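Local coordinates for nonribosomal peptide synthase (Streptomyces sp. MJ635-86F5, PDB 5JJP), which activates aliphatic beta-amino acids by adenylation, probably using ATP, at residues Asp70-Glu75 against Thr94-Ala99; Asp77-Asp82 against Val160-Leu165; Ile205-Gly210 against Tyr357-Ala362; Asn327-Thr332 against Thr421-Tyr426; Met364-Tyr367 against Pro373-Glu376. One frame throughout, in Å; residues are numbered along the deposited sequence.

Interaction 1 of 5, residues Asp70-Glu75 against Thr94-Ala99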
# COMPACT_ATOMS: atom_id res chain seq x y z
N ASP A 70 -18.60 8.75 -0.62
CA ASP A 70 -19.22 10.04 -0.43
C ASP A 70 -20.25 10.02 0.75
O ASP A 70 -20.35 11.01 1.50
CB ASP A 70 -19.91 10.51 -1.72
CG ASP A 70 -18.92 10.91 -2.82
OD1 ASP A 70 -17.75 11.10 -2.52
OD2 ASP A 70 -19.32 10.94 -4.01
N ALA A 71 -21.00 8.93 0.88
CA ALA A 71 -22.00 8.87 1.91
C ALA A 71 -21.31 8.81 3.25
O ALA A 71 -21.71 9.45 4.21
CB ALA A 71 -22.89 7.69 1.72
N TYR A 72 -20.26 8.02 3.32
CA TYR A 72 -19.49 7.89 4.53
C TYR A 72 -18.91 9.24 4.92
O TYR A 72 -18.86 9.59 6.09
CB TYR A 72 -18.38 6.87 4.35
CG TYR A 72 -18.76 5.40 4.46
CD1 TYR A 72 -20.11 4.98 4.60
CD2 TYR A 72 -17.81 4.44 4.38
CE1 TYR A 72 -20.45 3.64 4.70
CE2 TYR A 72 -18.15 3.11 4.44
CZ TYR A 72 -19.48 2.70 4.60
OH TYR A 72 -19.75 1.36 4.74
N ALA A 73 -18.35 9.94 3.93
CA ALA A 73 -17.67 11.23 4.15
C ALA A 73 -18.60 12.26 4.72
O ALA A 73 -18.26 12.95 5.67
CB ALA A 73 -17.06 11.75 2.86
N ALA A 74 -19.82 12.34 4.17
CA ALA A 74 -20.84 13.25 4.70
C ALA A 74 -21.14 12.99 6.20
O ALA A 74 -21.15 13.92 7.00
CB ALA A 74 -22.13 13.14 3.89
N GLU A 75 -21.32 11.72 6.57
CA GLU A 75 -21.61 11.36 7.97
C GLU A 75 -20.37 11.59 8.87
O GLU A 75 -20.50 12.14 9.95
CB GLU A 75 -22.10 9.94 8.06
CG GLU A 75 -23.51 9.74 7.52
CD GLU A 75 -23.85 8.26 7.31
OE1 GLU A 75 -24.76 7.76 8.06
OE2 GLU A 75 -23.23 7.58 6.41
N THR A 94 -12.25 -4.90 2.93
CA THR A 94 -13.54 -5.13 2.29
C THR A 94 -13.89 -3.91 1.49
O THR A 94 -13.35 -2.84 1.73
CB THR A 94 -14.66 -5.29 3.34
OG1 THR A 94 -14.77 -4.10 4.12
CG2 THR A 94 -14.36 -6.48 4.25
N ALA A 95 -14.86 -4.05 0.59
CA ALA A 95 -15.32 -2.90 -0.17
C ALA A 95 -15.69 -1.72 0.74
O ALA A 95 -15.37 -0.58 0.43
CB ALA A 95 -16.54 -3.29 -1.05
N ASP A 96 -16.42 -1.97 1.82
CA ASP A 96 -16.78 -0.89 2.75
C ASP A 96 -15.58 -0.27 3.49
O ASP A 96 -15.57 0.96 3.73
CB ASP A 96 -17.80 -1.39 3.77
CG ASP A 96 -19.23 -1.46 3.18
OD1 ASP A 96 -19.48 -0.73 2.17
OD2 ASP A 96 -20.09 -2.20 3.73
N ALA A 97 -14.56 -1.05 3.78
CA ALA A 97 -13.35 -0.51 4.40
C ALA A 97 -12.62 0.39 3.39
O ALA A 97 -12.04 1.43 3.75
CB ALA A 97 -12.41 -1.62 4.84
N VAL A 98 -12.72 0.02 2.11
CA VAL A 98 -12.12 0.88 1.07
C VAL A 98 -12.88 2.21 0.98
O VAL A 98 -12.28 3.28 0.95
CB VAL A 98 -12.08 0.15 -0.30
CG1 VAL A 98 -11.55 1.08 -1.38
CG2 VAL A 98 -11.24 -1.12 -0.22
N ALA A 99 -14.22 2.14 0.90
CA ALA A 99 -15.02 3.37 0.93
C ALA A 99 -14.63 4.25 2.15
O ALA A 99 -14.47 5.45 2.04
CB ALA A 99 -16.49 3.05 0.97
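The phenol ring of Y72 reaches from helix 62-77 to helix 95-107 and overlaps the methyl group of A99, with Y72 CE2 3.8 Å from A99 CB. The methyl approaches the ring obliquely. A second touch comes at the ring's edge, where the backbone carbonyl D96 O lies near the ring plane, 3.4 Å from Y72 CE2. CG of Y72 lies anti to the carbonyl carbon (chi1 -80°), which sends the ring toward helix 95-107. Its hydroxyl passes the carboxylate of D96 without bonding to it: Y72 OH is 3.3 Å from D96 CG, and the two side chains cross at about a right angle, their flat groups 54° apart. Each polar end has its own partner, G156 O for the tyrosine hydroxyl and Q68 NE2 for D96 OD1. Replacing Y72 by alanine would remove the ring and is likely to leave G156 O without this partner and A99 CB without its neighbour. At the start of the second helix T94 is the N-cap, its OG1 accepting from A97 N at 3.1 Å. Helix 95-107 thus packs against helix 62-77, its A103 also touching Y72, while V98 and A95 reach I48 of strand 46-51.

Interaction 2 of 5, residues Asp77-Asp82 against Val160-Leu165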
# COMPACT_ATOMS: atom_id res chain seq x y z
N ASP A 77 -18.11 13.79 8.35
CA ASP A 77 -17.85 15.21 8.43
C ASP A 77 -18.77 15.87 9.47
O ASP A 77 -18.43 16.95 9.99
CB ASP A 77 -18.03 15.89 7.08
CG ASP A 77 -17.43 17.29 7.02
OD1 ASP A 77 -16.35 17.55 7.52
OD2 ASP A 77 -18.04 18.17 6.42
N ALA A 78 -19.89 15.23 9.80
CA ALA A 78 -20.79 15.79 10.80
C ALA A 78 -20.17 15.65 12.22
O ALA A 78 -20.73 16.18 13.17
CB ALA A 78 -22.16 15.12 10.75
N LEU A 79 -19.08 14.90 12.35
CA LEU A 79 -18.47 14.73 13.66
C LEU A 79 -17.60 15.91 14.05
O LEU A 79 -17.18 16.03 15.20
CB LEU A 79 -17.66 13.44 13.71
CG LEU A 79 -18.47 12.19 13.45
CD1 LEU A 79 -17.56 11.00 13.49
CD2 LEU A 79 -19.56 12.06 14.49
N GLY A 80 -17.35 16.81 13.11
CA GLY A 80 -16.66 18.05 13.44
C GLY A 80 -15.16 17.91 13.56
O GLY A 80 -14.53 18.83 14.08
N LEU A 81 -14.58 16.80 13.09
CA LEU A 81 -13.12 16.65 13.17
C LEU A 81 -12.42 17.63 12.21
O LEU A 81 -12.98 17.99 11.20
CB LEU A 81 -12.68 15.23 12.88
CG LEU A 81 -13.31 14.13 13.74
CD1 LEU A 81 -12.80 12.79 13.21
CD2 LEU A 81 -12.90 14.28 15.18
N ASP A 82 -11.18 17.98 12.53
CA ASP A 82 -10.39 18.90 11.73
C ASP A 82 -9.43 18.16 10.78
O ASP A 82 -9.03 17.04 11.11
CB ASP A 82 -9.52 19.77 12.67
CG ASP A 82 -9.21 21.16 12.11
OD1 ASP A 82 -9.68 21.52 11.02
OD2 ASP A 82 -8.54 21.92 12.83
N VAL A 160 -22.54 5.16 8.46
CA VAL A 160 -21.70 5.29 9.65
C VAL A 160 -22.57 5.67 10.84
O VAL A 160 -23.19 6.74 10.84
CB VAL A 160 -20.70 6.42 9.48
CG1 VAL A 160 -19.96 6.68 10.77
CG2 VAL A 160 -19.73 6.11 8.32
N THR A 161 -22.58 4.82 11.87
CA THR A 161 -23.27 5.10 13.11
C THR A 161 -22.24 5.31 14.22
O THR A 161 -21.25 4.59 14.30
CB THR A 161 -24.23 3.95 13.48
OG1 THR A 161 -23.52 2.72 13.46
CG2 THR A 161 -25.32 3.87 12.44
N THR A 162 -22.45 6.33 15.04
CA THR A 162 -21.47 6.75 16.01
C THR A 162 -21.91 6.37 17.40
O THR A 162 -22.89 6.89 17.88
CB THR A 162 -21.26 8.28 15.95
OG1 THR A 162 -20.74 8.68 14.68
CG2 THR A 162 -20.27 8.73 17.03
N GLU A 163 -21.16 5.50 18.07
CA GLU A 163 -21.51 5.01 19.41
C GLU A 163 -21.04 6.01 20.48
O GLU A 163 -21.67 6.13 21.52
CB GLU A 163 -20.95 3.61 19.70
CG GLU A 163 -21.18 2.58 18.59
CD GLU A 163 -22.65 2.17 18.40
OE1 GLU A 163 -23.48 2.42 19.29
OE2 GLU A 163 -22.96 1.58 17.33
N GLN A 164 -19.96 6.74 20.20
CA GLN A 164 -19.42 7.74 21.12
C GLN A 164 -18.82 8.89 20.34
O GLN A 164 -17.90 8.69 19.58
CB GLN A 164 -18.39 7.11 22.01
CG GLN A 164 -17.42 8.17 22.51
CD GLN A 164 -17.85 8.90 23.78
OE1 GLN A 164 -17.78 8.37 24.90
NE2 GLN A 164 -18.29 10.16 23.61
N LEU A 165 -19.38 10.09 20.48
CA LEU A 165 -18.91 11.24 19.76
C LEU A 165 -17.53 11.62 20.21
O LEU A 165 -17.19 11.52 21.41
CB LEU A 165 -19.79 12.45 20.01
CG LEU A 165 -21.23 12.37 19.48
CD1 LEU A 165 -22.00 13.58 20.00
CD2 LEU A 165 -21.29 12.34 17.95
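A type I turn, D77 to G80, presents L79 to T162 and L165 beside strand 159-162 and the chain that follows it, a small patch on the protein surface. One branch of the leucine does most of the touching. L79 CD2 lies 3.6 Å from the hydroxyl oxygen T162 OG1, a plain van der Waals contact, and 3.9 Å from the methyl L165 CD2. The other branch is only grazed, with L79 CD1 4.1 Å from T162 OG1. L79 and T162 run antiparallel past one another, whereas L79 and L165 meet methyl to methyl. T162 has OG1 beside its backbone N (chi1 -63°), which turns the hydroxyl rather than CG2 to the leucine. Strand 159-162 is an outer strand of a five-stranded mixed sheet, antiparallel to strand 151-156, and its continuation is bent by a classic beta bulge in which E163 and Q164 both face M152. Past the bulge the chain turns back toward L79. There the side chain of Q164 turns back to the following residue, Q164 NE2 donating to a lone pair of L165 O at 2.8 Å. On the turn, G80 has the positive phi that favours glycine, and the closing bond from G80 N to D77 O is weak. L79 also touches L134 of strand 134-138, and D77 forms a salt bridge with R171.

Interaction 3 of 5, residues Ile205-Gly210 against Tyr357-Ala362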
# COMPACT_ATOMS: atom_id res chain seq x y z
N ILE A 205 0.55 9.55 -4.18
CA ILE A 205 0.15 9.78 -5.57
C ILE A 205 1.36 9.66 -6.49
O ILE A 205 1.28 9.06 -7.58
CB ILE A 205 -0.56 11.12 -5.71
CG1 ILE A 205 -1.97 11.04 -5.11
CG2 ILE A 205 -0.71 11.50 -7.18
CD1 ILE A 205 -2.60 12.37 -4.87
N ALA A 206 2.51 10.12 -6.02
CA ALA A 206 3.71 10.08 -6.89
C ALA A 206 4.15 8.64 -7.11
O ALA A 206 4.60 8.27 -8.16
CB ALA A 206 4.84 10.91 -6.28
N PHE A 207 3.99 7.83 -6.07
CA PHE A 207 4.23 6.45 -6.17
C PHE A 207 3.35 5.77 -7.27
O PHE A 207 3.86 5.10 -8.13
CB PHE A 207 3.98 5.79 -4.84
CG PHE A 207 4.18 4.32 -4.88
CD1 PHE A 207 5.44 3.78 -5.01
CD2 PHE A 207 3.08 3.44 -4.87
CE1 PHE A 207 5.63 2.40 -5.12
CE2 PHE A 207 3.26 2.08 -4.96
CZ PHE A 207 4.53 1.56 -5.07
N HIS A 208 2.04 5.93 -7.19
CA HIS A 208 1.15 5.30 -8.15
C HIS A 208 1.42 5.83 -9.56
O HIS A 208 1.46 5.07 -10.50
CB HIS A 208 -0.29 5.50 -7.72
CG HIS A 208 -0.59 4.79 -6.46
ND1 HIS A 208 -0.49 3.42 -6.35
CD2 HIS A 208 -0.83 5.25 -5.21
CE1 HIS A 208 -0.73 3.06 -5.11
NE2 HIS A 208 -0.91 4.16 -4.39
N ARG A 209 1.68 7.12 -9.68
CA ARG A 209 2.01 7.68 -10.97
C ARG A 209 3.22 7.00 -11.60
O ARG A 209 3.22 6.67 -12.79
CB ARG A 209 2.30 9.18 -10.86
CG ARG A 209 1.09 10.07 -10.78
CD ARG A 209 1.56 11.48 -11.19
NE ARG A 209 2.28 12.07 -10.12
CZ ARG A 209 3.52 12.55 -10.11
NH1 ARG A 209 4.30 12.67 -11.18
NH2 ARG A 209 3.96 13.00 -8.92
N GLY A 210 4.29 6.89 -10.82
CA GLY A 210 5.49 6.23 -11.29
C GLY A 210 5.21 4.77 -11.65
O GLY A 210 5.60 4.33 -12.73
N TYR A 357 16.75 -0.91 -10.86
CA TYR A 357 16.78 0.54 -10.72
C TYR A 357 15.52 1.00 -10.05
O TYR A 357 14.49 0.35 -10.17
CB TYR A 357 16.81 1.23 -12.09
CG TYR A 357 17.93 0.80 -13.03
CD1 TYR A 357 19.22 1.24 -12.84
CD2 TYR A 357 17.66 -0.01 -14.13
CE1 TYR A 357 20.24 0.87 -13.68
CE2 TYR A 357 18.66 -0.37 -15.01
CZ TYR A 357 19.96 0.06 -14.77
OH TYR A 357 20.98 -0.30 -15.62
N ALA A 358 15.58 2.11 -9.32
CA ALA A 358 14.37 2.68 -8.74
C ALA A 358 13.27 2.80 -9.78
O ALA A 358 13.55 2.85 -10.95
CB ALA A 358 14.66 4.04 -8.15
N HIS A 359 12.01 2.82 -9.36
CA HIS A 359 10.87 2.88 -10.31
C HIS A 359 10.86 4.23 -10.98
O HIS A 359 11.54 5.16 -10.53
CB HIS A 359 9.51 2.67 -9.62
CG HIS A 359 9.18 3.70 -8.58
ND1 HIS A 359 8.74 4.97 -8.90
CD2 HIS A 359 9.21 3.64 -7.23
CE1 HIS A 359 8.51 5.65 -7.79
NE2 HIS A 359 8.78 4.86 -6.76
N HIS A 360 10.07 4.32 -12.03
CA HIS A 360 10.10 5.45 -12.89
C HIS A 360 9.83 6.71 -12.03
O HIS A 360 8.89 6.74 -11.19
CB HIS A 360 9.08 5.24 -13.98
CG HIS A 360 9.07 6.31 -14.99
ND1 HIS A 360 8.33 7.47 -14.82
CD2 HIS A 360 9.72 6.45 -16.16
CE1 HIS A 360 8.54 8.27 -15.85
NE2 HIS A 360 9.38 7.67 -16.68
N GLY A 361 10.64 7.75 -12.20
CA GLY A 361 10.49 8.96 -11.40
C GLY A 361 11.31 9.03 -10.11
O GLY A 361 11.21 10.01 -9.38
N ALA A 362 12.05 7.97 -9.81
CA ALA A 362 12.87 7.91 -8.61
C ALA A 362 14.27 7.49 -8.99
O ALA A 362 14.49 7.10 -10.14
CB ALA A 362 12.30 6.91 -7.63
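The carbonyl oxygen H360 O takes a hydrogen bond from H359 ND1 at 2.9 Å and, across the contact, a weaker CA-H...O contact from G210, with G210 CA 3.4 Å from H360 O. The imidazole bond leaves nearly in the ring plane of H359, but the donor stands well above the carbonyl plane of H360 and does not use a lone pair. H359 CG sits between the backbone N and the carbonyl carbon (chi1 61°), which brings the ring back beside its own turn and up to helix 201-212. There F207 meets it in an offset edge-to-face pair: the phenyl edge points to the imidazole face, the centroids of the F207 and H359 rings are 5.6 Å apart and their planes stand at 87°. The closest atoms are F207 CD1 and H359 NE2, at 3.9 Å, and this buried nitrogen has no polar partner. A leucine in place of H359 is likely to leave H360 O without its imidazole donor and F207 without the ring face it meets. The absence of a side chain at G210 lets the loop come close, since a beta carbon there would run into H360 O. H359 to A362 form a type II beta turn, closed by A362 N to H359 O at 2.9 Å, with glycine G361 at its customary third position.

Interaction 4 of 5, residues Asn327-Thr332 against Thr421-Tyr426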
# COMPACT_ATOMS: atom_id res chain seq x y z
N ASN A 327 9.33 -8.63 -8.90
CA ASN A 327 9.97 -8.50 -7.60
C ASN A 327 9.95 -7.02 -7.16
O ASN A 327 10.42 -6.11 -7.88
CB ASN A 327 11.42 -9.01 -7.73
CG ASN A 327 12.24 -8.75 -6.48
OD1 ASN A 327 11.76 -8.92 -5.37
ND2 ASN A 327 13.50 -8.34 -6.68
N LEU A 328 9.33 -6.79 -6.02
CA LEU A 328 9.10 -5.44 -5.54
C LEU A 328 10.00 -5.17 -4.33
O LEU A 328 9.87 -5.84 -3.32
CB LEU A 328 7.63 -5.33 -5.15
CG LEU A 328 7.07 -3.94 -4.99
CD1 LEU A 328 6.94 -3.29 -6.36
CD2 LEU A 328 5.72 -4.00 -4.29
N TYR A 329 10.92 -4.22 -4.45
CA TYR A 329 11.83 -3.89 -3.34
C TYR A 329 11.37 -2.55 -2.76
O TYR A 329 11.04 -1.61 -3.51
CB TYR A 329 13.32 -3.75 -3.79
CG TYR A 329 14.13 -2.82 -2.85
CD1 TYR A 329 14.47 -3.22 -1.56
CD2 TYR A 329 14.48 -1.53 -3.25
CE1 TYR A 329 15.16 -2.37 -0.68
CE2 TYR A 329 15.16 -0.67 -2.38
CZ TYR A 329 15.49 -1.10 -1.10
OH TYR A 329 16.14 -0.23 -0.23
N GLY A 330 11.35 -2.46 -1.44
CA GLY A 330 11.24 -1.16 -0.76
C GLY A 330 10.67 -1.26 0.63
O GLY A 330 10.50 -2.35 1.15
N ALA A 331 10.32 -0.12 1.19
CA ALA A 331 9.81 -0.04 2.53
C ALA A 331 8.61 0.87 2.67
O ALA A 331 8.25 1.66 1.77
CB ALA A 331 10.92 0.42 3.46
N THR A 332 8.01 0.80 3.84
CA THR A 332 6.93 1.69 4.19
C THR A 332 7.21 3.16 3.94
O THR A 332 6.31 3.92 3.59
CB THR A 332 6.58 1.52 5.65
OG1 THR A 332 6.36 0.13 5.88
CG2 THR A 332 5.31 2.31 6.00
N THR A 421 17.98 4.54 3.64
CA THR A 421 17.10 3.39 3.79
C THR A 421 17.43 2.47 4.90
O THR A 421 16.61 1.68 5.27
CB THR A 421 17.14 2.47 2.53
OG1 THR A 421 18.47 2.00 2.30
CG2 THR A 421 16.68 3.23 1.30
N GLY A 422 18.67 2.48 5.36
CA GLY A 422 19.16 1.45 6.27
C GLY A 422 19.42 0.13 5.58
O GLY A 422 19.67 -0.87 6.25
N ASP A 423 19.33 0.08 4.26
CA ASP A 423 19.63 -1.15 3.52
C ASP A 423 21.05 -1.10 2.94
O ASP A 423 21.48 -0.07 2.42
CB ASP A 423 18.63 -1.35 2.36
CG ASP A 423 17.22 -1.59 2.81
OD1 ASP A 423 17.02 -2.17 3.90
OD2 ASP A 423 16.28 -1.21 2.05
N LEU A 424 21.75 -2.24 2.97
CA LEU A 424 23.04 -2.38 2.32
C LEU A 424 22.88 -3.02 0.95
O LEU A 424 21.96 -3.81 0.72
CB LEU A 424 23.91 -3.27 3.15
CG LEU A 424 24.24 -2.73 4.55
CD1 LEU A 424 25.08 -3.75 5.31
CD2 LEU A 424 25.01 -1.44 4.44
N ALA A 425 23.74 -2.64 0.02
CA ALA A 425 23.70 -3.20 -1.31
C ALA A 425 24.97 -2.84 -2.08
O ALA A 425 25.70 -1.95 -1.70
CB ALA A 425 22.46 -2.69 -2.07
N TYR A 426 25.20 -3.54 -3.17
CA TYR A 426 26.25 -3.18 -4.11
C TYR A 426 25.60 -3.05 -5.47
O TYR A 426 24.46 -3.50 -5.69
CB TYR A 426 27.40 -4.22 -4.16
CG TYR A 426 26.96 -5.60 -4.64
CD1 TYR A 426 26.62 -6.60 -3.72
CD2 TYR A 426 26.85 -5.88 -6.00
CE1 TYR A 426 26.17 -7.86 -4.14
CE2 TYR A 426 26.41 -7.15 -6.43
CZ TYR A 426 26.07 -8.13 -5.48
OH TYR A 426 25.63 -9.37 -5.88
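The phenol ring of Y329 and the carboxylate of D423 meet at the edge of the ring, where D423 OD2 lies in the ring plane; the carboxylate itself is turned 62° from that plane. Y329 and D423 reach toward each other from their two strands, and the hydroxyl donates to the acid, with Y329 OH 2.5 Å from D423 OD2, a very short separation whose exact value deserves caution. The same oxygen is 3.2 Å from the ring carbon Y329 CE1. For the tyrosine, chi1 of 154° holds CG roughly opposite the backbone N and carries the ring out from its strand. The methyl T421 CG2 packs 3.8 Å from Y329 OH. The ring is further touched by I383, I355 and A337. In sequence, N327 to T332 falls in the NxYGxTE core motif of adenylation domains and T421 to L424 in the TGDL motif, both of which line the ATP site in relatives; the contact therefore probably joins two walls of the nucleotide pocket. It also joins two sheets, one containing strand 324-329 and the other strand 417-427. The TGDL side is braced locally by an ST turn, D423 N donating to T421 OG1 at 2.9 Å with a fairly straight angle of 160°, while T421 OG1 is also hydrogen-bonded to I383 O. The other carboxylate oxygen, D423 OD1, forms a salt bridge with R438, whose NH1 also bonds to T421 O.

Interaction 5 of 5, residues Met364-Tyr367 against Pro373-Glu376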
# COMPACT_ATOMS: atom_id res chain seq x y z
N MET A 364 17.90 5.51 -6.98
CA MET A 364 18.60 5.05 -5.79
C MET A 364 20.01 4.68 -6.15
O MET A 364 20.28 4.25 -7.27
CB MET A 364 17.88 3.89 -5.14
CG MET A 364 17.65 2.70 -6.04
SD MET A 364 16.73 1.38 -5.19
CE MET A 364 16.91 0.14 -6.44
N ASP A 365 20.91 4.92 -5.21
CA ASP A 365 22.33 4.60 -5.36
C ASP A 365 22.90 4.26 -4.00
O ASP A 365 22.23 4.41 -2.98
CB ASP A 365 23.09 5.77 -6.00
CG ASP A 365 24.45 5.34 -6.64
OD1 ASP A 365 24.77 4.11 -6.73
OD2 ASP A 365 25.21 6.27 -7.02
N VAL A 366 24.16 3.82 -3.99
CA VAL A 366 24.75 3.18 -2.81
C VAL A 366 25.83 4.14 -2.29
O VAL A 366 26.53 4.76 -3.09
CB VAL A 366 25.17 1.77 -3.24
CG1 VAL A 366 26.53 1.40 -2.76
CG2 VAL A 366 24.13 0.77 -2.79
N TYR A 367 25.90 4.32 -0.97
CA TYR A 367 26.75 5.35 -0.35
C TYR A 367 27.63 4.79 0.72
O TYR A 367 27.21 3.93 1.46
CB TYR A 367 25.92 6.47 0.27
CG TYR A 367 25.45 7.49 -0.77
CD1 TYR A 367 24.42 7.18 -1.65
CD2 TYR A 367 26.08 8.71 -0.91
CE1 TYR A 367 24.02 8.07 -2.63
CE2 TYR A 367 25.69 9.60 -1.88
CZ TYR A 367 24.67 9.26 -2.76
OH TYR A 367 24.25 10.18 -3.70
N PRO A 373 29.24 8.70 -2.62
CA PRO A 373 28.72 7.60 -3.44
C PRO A 373 29.80 6.59 -3.70
O PRO A 373 30.92 6.94 -3.99
CB PRO A 373 28.29 8.26 -4.75
CG PRO A 373 28.97 9.58 -4.78
CD PRO A 373 29.31 9.97 -3.36
N VAL A 374 29.45 5.32 -3.56
CA VAL A 374 30.40 4.26 -3.76
C VAL A 374 30.94 4.33 -5.18
O VAL A 374 30.20 4.44 -6.13
CB VAL A 374 29.75 2.94 -3.47
CG1 VAL A 374 30.61 1.79 -3.96
CG2 VAL A 374 29.49 2.84 -1.97
N GLY A 375 32.27 4.33 -5.29
CA GLY A 375 32.92 4.60 -6.57
C GLY A 375 32.88 3.46 -7.56
O GLY A 375 32.91 3.70 -8.76
N GLU A 376 32.83 2.22 -7.06
CA GLU A 376 33.03 1.04 -7.92
C GLU A 376 31.97 -0.01 -7.74
O GLU A 376 31.40 -0.15 -6.67
CB GLU A 376 34.39 0.38 -7.68
CG GLU A 376 35.60 1.26 -8.03
CD GLU A 376 35.89 1.44 -9.54
OE1 GLU A 376 35.72 0.49 -10.33
OE2 GLU A 376 36.32 2.55 -9.94
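Two torsions bring the partners together. Y367 has CG anti to the carbonyl carbon (chi1 -81°), which brings the ring back over P373 although its CB starts away from that segment; V374, with chi1 of 167°, keeps CG1 opposite its backbone N and turns CG2 to V366. P373 CA lies over one face of the tyrosine ring, displaced toward the rim, in a CH-pi contact 4.1 Å from the centroid of the Y367 ring. P373 CD is 3.9 Å from Y367 CE2, and the peptide nitrogen P373 N lies 3.6 Å from Y367 CD2. At the ring's edge, in its plane, is D365 O. The valines make an apolar contact between V366 CG1 and V374 CG2, but their 3.4 Å approach, with chi1 of V366 unstaggered, makes the exact branch placement doubtful. One backbone bond ties the segments, V374 N to V366 O at 3.0 Å, and it is nearly straight at 171°. Y367 and P373 form a single beta bridge beside it. D365 OD1 accepts a weak bond from V366 N, while D365 OD2 approaches P373 CB. The loop after strand 363-367 is thus folded back onto the end of that strand. R427, at the end of strand 417-427, bonds to V374 O, the ring of Y367 stacks with that of Y384 on strand 381-386, and V366 packs on I383 of that strand and on L433 of strand 433-438.

Overall arrangement
From the N terminus, interaction 1 closes a loop of 18 residues that includes strand 87-90 and joins helix 62-77 to helix 95-107, and interaction 2 carries the chain after the first helix to the edge strand 159-162. Their segments alternate, so the two cross, and they touch where E75 OE2 meets V160 N in a probable hydrogen bond. Interaction 3 closes a loop of 146 residues, setting helix 201-212 against the chain before strand 363-367. Interaction 4 crosses it, linking strand 324-329 to strand 417-427, and interaction 5, a short return, is nested inside interaction 4. M364 touches interactions 3 and 4. Interactions 1 and 2 lie across the chain's centre from interactions 4 and 5.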